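Local coordinates for putative sugar binding protein (Bacteroides vulgatus ATCC 8482, PDB 3KEZ) that probably binds a sugar or other nutrient at the outer membrane as a calcium-containing member of the SusD family, at residues K112-G117 and E182-D187; S60-G65 and Y281-I286. All coordinates share one frame; numbering follows the deposited sequence.

Interaction 1: residues K112-G117 and E182-D187; sequences KNDLKG and ELLSGD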
ATOM      1  N   LYS A 112      26.464  -1.405  -4.233  1.00  9.84           N
ATOM      2  CA  LYS A 112      26.335  -1.202  -2.784  1.00 11.27           C
ATOM      3  C   LYS A 112      25.379  -0.056  -2.472  1.00 11.07           C
ATOM      4  O   LYS A 112      24.564  -0.174  -1.560  1.00 12.53           O
ATOM      5  CB  LYS A 112      27.700  -0.986  -2.128  1.00  9.88           C
ATOM      6  CG  LYS A 112      27.689  -0.509  -0.670  1.00 11.71           C
ATOM      7  CD  LYS A 112      27.935   0.990  -0.614  1.00 19.56           C
ATOM      8  CE  LYS A 112      27.610   1.599   0.707  1.00 27.48           C
ATOM      9  NZ  LYS A 112      28.213   2.974   0.795  1.00 32.22           N
ATOM     10  N   ASN A 113      25.469   1.057  -3.200  1.00  9.93           N
ATOM     11  CA  ASN A 113      24.530   2.136  -2.954  1.00 11.55           C
ATOM     12  C   ASN A 113      23.077   1.692  -3.120  1.00 11.37           C
ATOM     13  O   ASN A 113      22.214   2.066  -2.319  1.00 13.07           O
ATOM     14  CB  ASN A 113      24.852   3.376  -3.788  1.00 14.56           C
ATOM     15  CG  ASN A 113      26.038   4.137  -3.214  1.00 14.33           C
ATOM     16  OD1 ASN A 113      26.352   4.004  -2.026  1.00 23.39           O
ATOM     17  ND2 ASN A 113      26.725   4.883  -4.052  1.00 20.26           N
ATOM     18  N   ASP A 114      22.803   0.878  -4.125  1.00  8.59           N
ATOM     19  CA  ASP A 114      21.428   0.408  -4.346  1.00  8.50           C
ATOM     20  C   ASP A 114      20.943  -0.523  -3.227  1.00 10.64           C
ATOM     21  O   ASP A 114      19.801  -0.416  -2.768  1.00 10.99           O
ATOM     22  CB  ASP A 114      21.320  -0.313  -5.679  1.00  8.42           C
ATOM     23  CG  ASP A 114      19.936  -0.838  -5.931  1.00 10.54           C
ATOM     24  OD1 ASP A 114      19.047  -0.033  -6.293  1.00  9.11           O
ATOM     25  OD2 ASP A 114      19.750  -2.056  -5.752  1.00 13.24           O
ATOM     26  N   LEU A 115      21.819  -1.428  -2.778  1.00 10.58           N
ATOM     27  CA  LEU A 115      21.480  -2.310  -1.664  1.00 11.59           C
ATOM     28  C   LEU A 115      21.131  -1.462  -0.432  1.00 13.96           C
ATOM     29  O   LEU A 115      20.144  -1.720   0.249  1.00  9.70           O
ATOM     30  CB  LEU A 115      22.627  -3.260  -1.349  1.00 12.28           C
ATOM     31  CG  LEU A 115      23.077  -4.348  -2.341  1.00 10.40           C
ATOM     32  CD1 LEU A 115      24.142  -5.202  -1.682  1.00 15.09           C
ATOM     33  CD2 LEU A 115      21.900  -5.193  -2.768  1.00 17.49           C
ATOM     34  N   LYS A 116      21.969  -0.474  -0.120  1.00 13.60           N
ATOM     35  CA  LYS A 116      21.676   0.406   1.005  1.00 13.33           C
ATOM     36  C   LYS A 116      20.361   1.150   0.779  1.00 10.11           C
ATOM     37  O   LYS A 116      19.565   1.306   1.701  1.00  8.36           O
ATOM     38  CB  LYS A 116      22.837   1.388   1.209  1.00 14.26           C
ATOM     39  CG  LYS A 116      22.655   2.442   2.313  1.00 13.66           C
ATOM     40  CD  LYS A 116      23.910   3.389   2.386  1.00 15.54           C
ATOM     41  CE  LYS A 116      23.653   4.564   3.334  1.00 10.73           C
ATOM     42  NZ  LYS A 116      24.841   5.431   3.525  1.00 16.78           N
ATOM     43  N   GLY A 117      20.148   1.641  -0.438  1.00  9.34           N
ATOM     44  CA  GLY A 117      18.877   2.289  -0.786  1.00  9.39           C
ATOM     45  C   GLY A 117      17.664   1.404  -0.617  1.00  9.63           C
ATOM     46  O   GLY A 117      16.596   1.836  -0.172  1.00 10.11           O
ATOM     47  N   GLU A 182      18.099   8.795  -3.629  1.00 15.61           N
ATOM     48  CA  GLU A 182      19.377   9.246  -4.059  1.00 15.10           C
ATOM     49  C   GLU A 182      20.384   8.099  -4.205  1.00 15.51           C
ATOM     50  O   GLU A 182      21.468   8.303  -4.745  1.00 15.98           O
ATOM     51  CB  GLU A 182      19.906  10.236  -3.042  1.00 15.50           C
ATOM     52  CG  GLU A 182      19.100  11.537  -2.916  1.00 19.99           C
ATOM     53  CD  GLU A 182      19.305  12.244  -1.560  1.00 28.71           C
ATOM     54  OE1 GLU A 182      20.172  11.829  -0.761  1.00 36.34           O
ATOM     55  OE2 GLU A 182      18.581  13.222  -1.277  1.00 33.28           O
ATOM     56  N   LEU A 183      20.039   6.925  -3.674  1.00 14.19           N
ATOM     57  CA  LEU A 183      20.931   5.780  -3.632  1.00 12.41           C
ATOM     58  C   LEU A 183      20.506   4.620  -4.548  1.00 10.09           C
ATOM     59  O   LEU A 183      21.345   3.958  -5.158  1.00 12.34           O
ATOM     60  CB  LEU A 183      21.052   5.304  -2.183  1.00  9.75           C
ATOM     61  CG  LEU A 183      21.832   6.177  -1.204  1.00 13.72           C
ATOM     62  CD1 LEU A 183      21.755   5.594   0.174  1.00 18.99           C
ATOM     63  CD2 LEU A 183      23.270   6.343  -1.635  1.00 12.39           C
ATOM     64  N   LEU A 184      19.200   4.375  -4.622  1.00 10.77           N
ATOM     65  CA  LEU A 184      18.642   3.308  -5.419  1.00 10.62           C
ATOM     66  C   LEU A 184      18.897   3.480  -6.899  1.00 10.88           C
ATOM     67  O   LEU A 184      18.864   4.593  -7.444  1.00 15.99           O
ATOM     68  CB  LEU A 184      17.126   3.251  -5.221  1.00  7.11           C
ATOM     69  CG  LEU A 184      16.588   2.673  -3.931  1.00 12.52           C
ATOM     70  CD1 LEU A 184      15.187   3.218  -3.647  1.00  3.14           C
ATOM     71  CD2 LEU A 184      16.600   1.161  -4.026  1.00 10.58           C
ATOM     72  N   SER A 185      19.094   2.369  -7.583  1.00 11.74           N
ATOM     73  CA  SER A 185      19.164   2.391  -9.055  1.00  8.85           C
ATOM     74  C   SER A 185      17.762   2.622  -9.629  1.00  5.99           C
ATOM     75  O   SER A 185      16.778   2.201  -9.006  1.00  8.04           O
ATOM     76  CB  SER A 185      19.663   1.052  -9.564  1.00  6.18           C
ATOM     77  OG  SER A 185      19.554   1.024 -10.973  1.00  9.70           O
ATOM     78  N   GLY A 186      17.686   3.298 -10.781  1.00  8.84           N
ATOM     79  CA  GLY A 186      16.465   3.372 -11.613  1.00 10.91           C
ATOM     80  C   GLY A 186      16.192   2.204 -12.564  1.00 13.12           C
ATOM     81  O   GLY A 186      15.179   2.183 -13.266  1.00 13.88           O
ATOM     82  N   ASP A 187      17.099   1.231 -12.612  1.00 13.61           N
ATOM     83  CA  ASP A 187      16.897   0.046 -13.439  1.00 13.40           C
ATOM     84  C   ASP A 187      15.697  -0.782 -12.982  1.00 13.56           C
ATOM     85  O   ASP A 187      15.342  -0.808 -11.793  1.00  9.71           O
ATOM     86  CB  ASP A 187      18.141  -0.856 -13.434  1.00 14.47           C
ATOM     87  CG  ASP A 187      19.355  -0.181 -14.034  1.00 14.51           C
ATOM     88  OD1 ASP A 187      19.229   0.930 -14.562  1.00 15.24           O
ATOM     89  OD2 ASP A 187      20.424  -0.769 -13.985  1.00 12.15           O
TER

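Interaction 2: residues S60-G65 and Y281-I286; sequences STKRTG and YDDMCI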
ATOM      1  N   SER A  60     -19.371 -12.116   7.962  1.00 11.21           N
ATOM      2  CA  SER A  60     -18.713 -11.832   9.235  1.00 14.27           C
ATOM      3  C   SER A  60     -17.634 -12.830   9.627  1.00 13.94           C
ATOM      4  O   SER A  60     -16.719 -12.489  10.376  1.00 13.43           O
ATOM      5  CB  SER A  60     -19.744 -11.788  10.340  1.00 18.39           C
ATOM      6  OG  SER A  60     -20.645 -10.721  10.107  1.00 26.25           O
ATOM      7  N   THR A  61     -17.729 -14.045   9.101  1.00  9.54           N
ATOM      8  CA  THR A  61     -16.816 -15.136   9.438  1.00 10.94           C
ATOM      9  C   THR A  61     -15.638 -15.272   8.457  1.00 12.08           C
ATOM     10  O   THR A  61     -14.803 -16.166   8.596  1.00 12.11           O
ATOM     11  CB  THR A  61     -17.605 -16.464   9.504  1.00 12.56           C
ATOM     12  OG1 THR A  61     -18.209 -16.737   8.223  1.00 11.16           O
ATOM     13  CG2 THR A  61     -18.710 -16.372  10.567  1.00  8.67           C
ATOM     14  N   LYS A  62     -15.547 -14.369   7.491  1.00 12.03           N
ATOM     15  CA  LYS A  62     -14.422 -14.343   6.540  1.00 11.32           C
ATOM     16  C   LYS A  62     -13.115 -13.850   7.169  1.00  9.17           C
ATOM     17  O   LYS A  62     -13.113 -13.193   8.202  1.00  7.94           O
ATOM     18  CB  LYS A  62     -14.805 -13.473   5.345  1.00 10.14           C
ATOM     19  CG  LYS A  62     -16.019 -13.994   4.570  1.00 16.80           C
ATOM     20  CD  LYS A  62     -15.811 -15.416   4.062  1.00 15.41           C
ATOM     21  CE  LYS A  62     -16.957 -15.865   3.184  1.00 17.24           C
ATOM     22  NZ  LYS A  62     -16.570 -17.102   2.480  1.00 13.96           N
ATOM     23  N   ARG A  63     -11.981 -14.128   6.552  1.00 11.59           N
ATOM     24  CA  ARG A  63     -10.723 -13.609   7.130  1.00 13.37           C
ATOM     25  C   ARG A  63     -10.759 -12.092   7.356  1.00 11.04           C
ATOM     26  O   ARG A  63     -10.132 -11.620   8.275  1.00 13.99           O
ATOM     27  CB  ARG A  63      -9.512 -13.925   6.265  1.00 15.23           C
ATOM     28  CG  ARG A  63      -8.849 -15.236   6.606  1.00 19.64           C
ATOM     29  CD  ARG A  63      -9.307 -16.350   5.762  1.00 12.19           C
ATOM     30  NE  ARG A  63      -8.629 -17.598   6.078  1.00 17.40           N
ATOM     31  CZ  ARG A  63      -9.189 -18.803   5.956  1.00 11.05           C
ATOM     32  NH1 ARG A  63     -10.416 -18.949   5.453  1.00 13.48           N
ATOM     33  NH2 ARG A  63      -8.503 -19.871   6.286  1.00 10.68           N
ATOM     34  N   THR A  64     -11.449 -11.355   6.484  1.00 12.10           N
ATOM     35  CA  THR A  64     -11.550  -9.871   6.562  1.00 10.80           C
ATOM     36  C   THR A  64     -12.666  -9.357   7.466  1.00 12.31           C
ATOM     37  O   THR A  64     -12.789  -8.130   7.707  1.00  9.20           O
ATOM     38  CB  THR A  64     -11.730  -9.265   5.189  1.00 11.74           C
ATOM     39  OG1 THR A  64     -12.828  -9.903   4.506  1.00  7.91           O
ATOM     40  CG2 THR A  64     -10.459  -9.439   4.394  1.00  5.48           C
ATOM     41  N   GLY A  65     -13.448 -10.291   8.001  1.00 10.89           N
ATOM     42  CA  GLY A  65     -14.670  -9.960   8.725  1.00 10.75           C
ATOM     43  C   GLY A  65     -14.422  -9.020   9.890  1.00 11.62           C
ATOM     44  O   GLY A  65     -15.038  -7.955   9.957  1.00 11.76           O
ATOM     45  N   TYR A 281     -11.244 -18.100  -1.311  1.00 10.92           N
ATOM     46  CA  TYR A 281     -12.001 -18.089  -0.043  1.00 11.99           C
ATOM     47  C   TYR A 281     -13.278 -17.216  -0.067  1.00 11.80           C
ATOM     48  O   TYR A 281     -13.969 -17.106   0.949  1.00 12.01           O
ATOM     49  CB  TYR A 281     -11.108 -17.655   1.142  1.00 11.33           C
ATOM     50  CG  TYR A 281     -10.277 -18.751   1.783  1.00 16.35           C
ATOM     51  CD1 TYR A 281     -10.782 -20.043   1.978  1.00 15.87           C
ATOM     52  CD2 TYR A 281      -8.989 -18.485   2.237  1.00 13.92           C
ATOM     53  CE1 TYR A 281      -9.996 -21.060   2.563  1.00 13.61           C
ATOM     54  CE2 TYR A 281      -8.211 -19.487   2.830  1.00 10.77           C
ATOM     55  CZ  TYR A 281      -8.719 -20.762   2.987  1.00 17.98           C
ATOM     56  OH  TYR A 281      -7.933 -21.727   3.569  1.00 15.80           O
ATOM     57  N   ASP A 282     -13.610 -16.617  -1.211  1.00 11.08           N
ATOM     58  CA  ASP A 282     -14.829 -15.778  -1.315  1.00 11.70           C
ATOM     59  C   ASP A 282     -14.879 -14.761  -0.166  1.00  8.92           C
ATOM     60  O   ASP A 282     -15.889 -14.645   0.543  1.00 11.40           O
ATOM     61  CB  ASP A 282     -16.097 -16.628  -1.297  1.00 13.40           C
ATOM     62  CG  ASP A 282     -16.036 -17.812  -2.263  1.00 18.63           C
ATOM     63  OD1 ASP A 282     -15.413 -18.814  -1.895  1.00 12.14           O
ATOM     64  OD2 ASP A 282     -16.631 -17.745  -3.362  1.00 17.70           O
ATOM     65  N   ASP A 283     -13.777 -14.072   0.050  1.00  8.89           N
ATOM     66  CA  ASP A 283     -13.552 -13.463   1.359  1.00 10.13           C
ATOM     67  C   ASP A 283     -13.919 -11.985   1.355  1.00 12.08           C
ATOM     68  O   ASP A 283     -14.590 -11.502   2.266  1.00 10.00           O
ATOM     69  CB  ASP A 283     -12.110 -13.658   1.787  1.00 14.23           C
ATOM     70  CG  ASP A 283     -11.942 -13.572   3.279  1.00  9.88           C
ATOM     71  OD1 ASP A 283     -11.721 -12.442   3.768  1.00  9.54           O
ATOM     72  OD2 ASP A 283     -12.081 -14.629   3.952  1.00 14.50           O
HETATM   73  N   MSE A 284     -13.477 -11.266   0.333  1.00 10.84           N
HETATM   74  CA  MSE A 284     -13.741  -9.834   0.264  1.00 11.74           C
HETATM   75  C   MSE A 284     -14.198  -9.448  -1.144  1.00 12.96           C
HETATM   76  O   MSE A 284     -13.655  -9.948  -2.139  1.00 10.73           O
HETATM   77  CB  MSE A 284     -12.509  -9.052   0.713  1.00 10.07           C
HETATM   78  CG  MSE A 284     -11.258  -9.338  -0.094  1.00 10.07           C
HETATM   79 SE   MSE A 284      -9.604  -8.486   0.524  0.75  2.00          SE
HETATM   80  CE  MSE A 284      -9.826  -6.721  -0.174  1.00 11.15           C
ATOM     81  N   CYS A 285     -15.239  -8.602  -1.223  1.00 11.94           N
ATOM     82  CA  CYS A 285     -15.827  -8.200  -2.514  1.00 12.55           C
ATOM     83  C   CYS A 285     -16.052  -6.681  -2.542  1.00 12.98           C
ATOM     84  O   CYS A 285     -15.862  -5.989  -1.523  1.00  9.77           O
ATOM     85  CB  CYS A 285     -17.158  -8.907  -2.714  1.00 11.96           C
ATOM     86  SG  CYS A 285     -18.370  -8.497  -1.439  1.00 14.11           S
ATOM     87  N   ILE A 286     -16.467  -6.158  -3.693  1.00 13.12           N
ATOM     88  CA  ILE A 286     -16.804  -4.737  -3.768  1.00 10.83           C
ATOM     89  C   ILE A 286     -18.161  -4.498  -3.099  1.00 10.87           C
ATOM     90  O   ILE A 286     -18.992  -5.388  -3.050  1.00 13.04           O
ATOM     91  CB  ILE A 286     -16.834  -4.189  -5.195  1.00 13.29           C
ATOM     92  CG1 ILE A 286     -17.980  -4.781  -6.004  1.00 11.60           C
ATOM     93  CG2 ILE A 286     -15.468  -4.347  -5.892  1.00  6.38           C
ATOM     94  CD1 ILE A 286     -18.024  -4.291  -7.449  1.00 10.64           C
TER
HETATM   95  O   HOH W   1     -14.290 -18.744   3.084  1.00 14.26           O
HETATM   96  O   HOH W   2     -12.438 -17.257   4.401  1.00 10.36           O

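Interaction 1: residues K112-G117 and E182-D187
Gly117 and Asp114 meet the chain leaving helix 166-183 at the close-packed side of this contact. A CB on Gly117 would collide with Leu184 N and crowd Leu183 CB, which itself sits 3.4 Å from Asn113 O. Leu184 CD2 packs on the helix backbone, 3.6 Å from Gly117 C. Asp114, with CG anti to the backbone N (chi1 179°), swings its carboxylate across to the loop. There Ser185 N donates to Asp114 OD1 at 2.7 Å, nearly straight at 169°, on the anti lone pair, while Asp114 OD2 takes a bond from Gln118 of the same helix. The same OD1 lies 3.5 Å from Leu184 CD2, so the acceptor is partly enclosed by hydrocarbon. An alanine here removes the acceptor of Ser185 N and the partner of Gln118, and would probably loosen the loop's hold on the helix. Both elements belong to the largely helical, TPR-like half of the SusD fold, and the contact fixes the C-terminal exit of one helix against the flank of another. Just beyond, Ser185 OG accepts from Asp187 N in an ST turn. The looser, partly exposed side falls to the two Leu183 methyls. The Leu183 and Asn113 side chains cross at about a right angle, CD2 of Leu183 touching the Asn113 amide end; Leu183 CD1 lies 3.8 Å from CD of the extended Lys116 chain, whose NZ forms a salt bridge with Asp100.

Interaction 2: residues S60-G65 and Y281-I286
Hydrogen bonds to one buried carboxylate dominate the contact. Asp283, its CG anti to the backbone N (chi1 -157°), pushes both oxygens into the type I turn that runs from Lys62 to Gly65. Arg63 N donates to Asp283 OD2 at 2.6 Å and Thr64 N to Asp283 OD1 at 2.9 Å, each on a syn lone pair, so successive amides grip the carboxylate like a fork. The hydroxyl of Thr64 adds a third bond, OG1 reaching Asp283 OD1 at 2.9 Å from above the carboxylate plane. Three donors and a water on OD2 would probably stabilise the ionised acid.

Lys62 works on the backbone instead: bent at chi2 (-57°), it slides past Asp283 and brings NZ within 3.0 Å of Tyr281 O, in the carbonyl plane. A water doubles this link, accepting from Lys62 NZ and donating to Tyr281 O; a second joins Arg63 NH1 to Asp283 OD2.

The aromatic part is a cation-pi stack. The guanidinium of Arg63 lies nearly flat on the Tyr281 ring, planes 11° apart, with CZ 3.7 Å from the ring centroid, while Arg63 NE holds a salt bridge with Glu270. Tyr281 also meets Tyr274 edge-to-face.

Nonpolar contact is lighter, Thr64 CG2 approaching the selenium (SE) of Met284, a selenomethionine, at 4.1 Å. Both side chains rest against Tyr46 and Val50 of helix 43-50, and the turn sits between strand 55-57 and helix 65-68, beside the start of strand 284-286, the antiparallel partner of strand 55-57.

How the interactions relate
The two contacts lie on opposite sides of the chain's centre, their own centres about 39 Å apart, and share no helix or strand. Both are partly buried, with three buried residues each, and neither is at the calcium site. Interaction 1 stays within the N-terminal family region and joins helix 109-134 to the end of helix 166-183; interaction 2 ties that region to the SusD family region, across 215 intervening residues that include interaction 1. In each an aspartate accepts from backbone N-H, one for Asp114 and two for Asp283, but the helix-flank contact adds leucine packing, whereas the contact of the turn with the loop leading into strand 284-286 relies on several bonds, waters and a cation-pi stack.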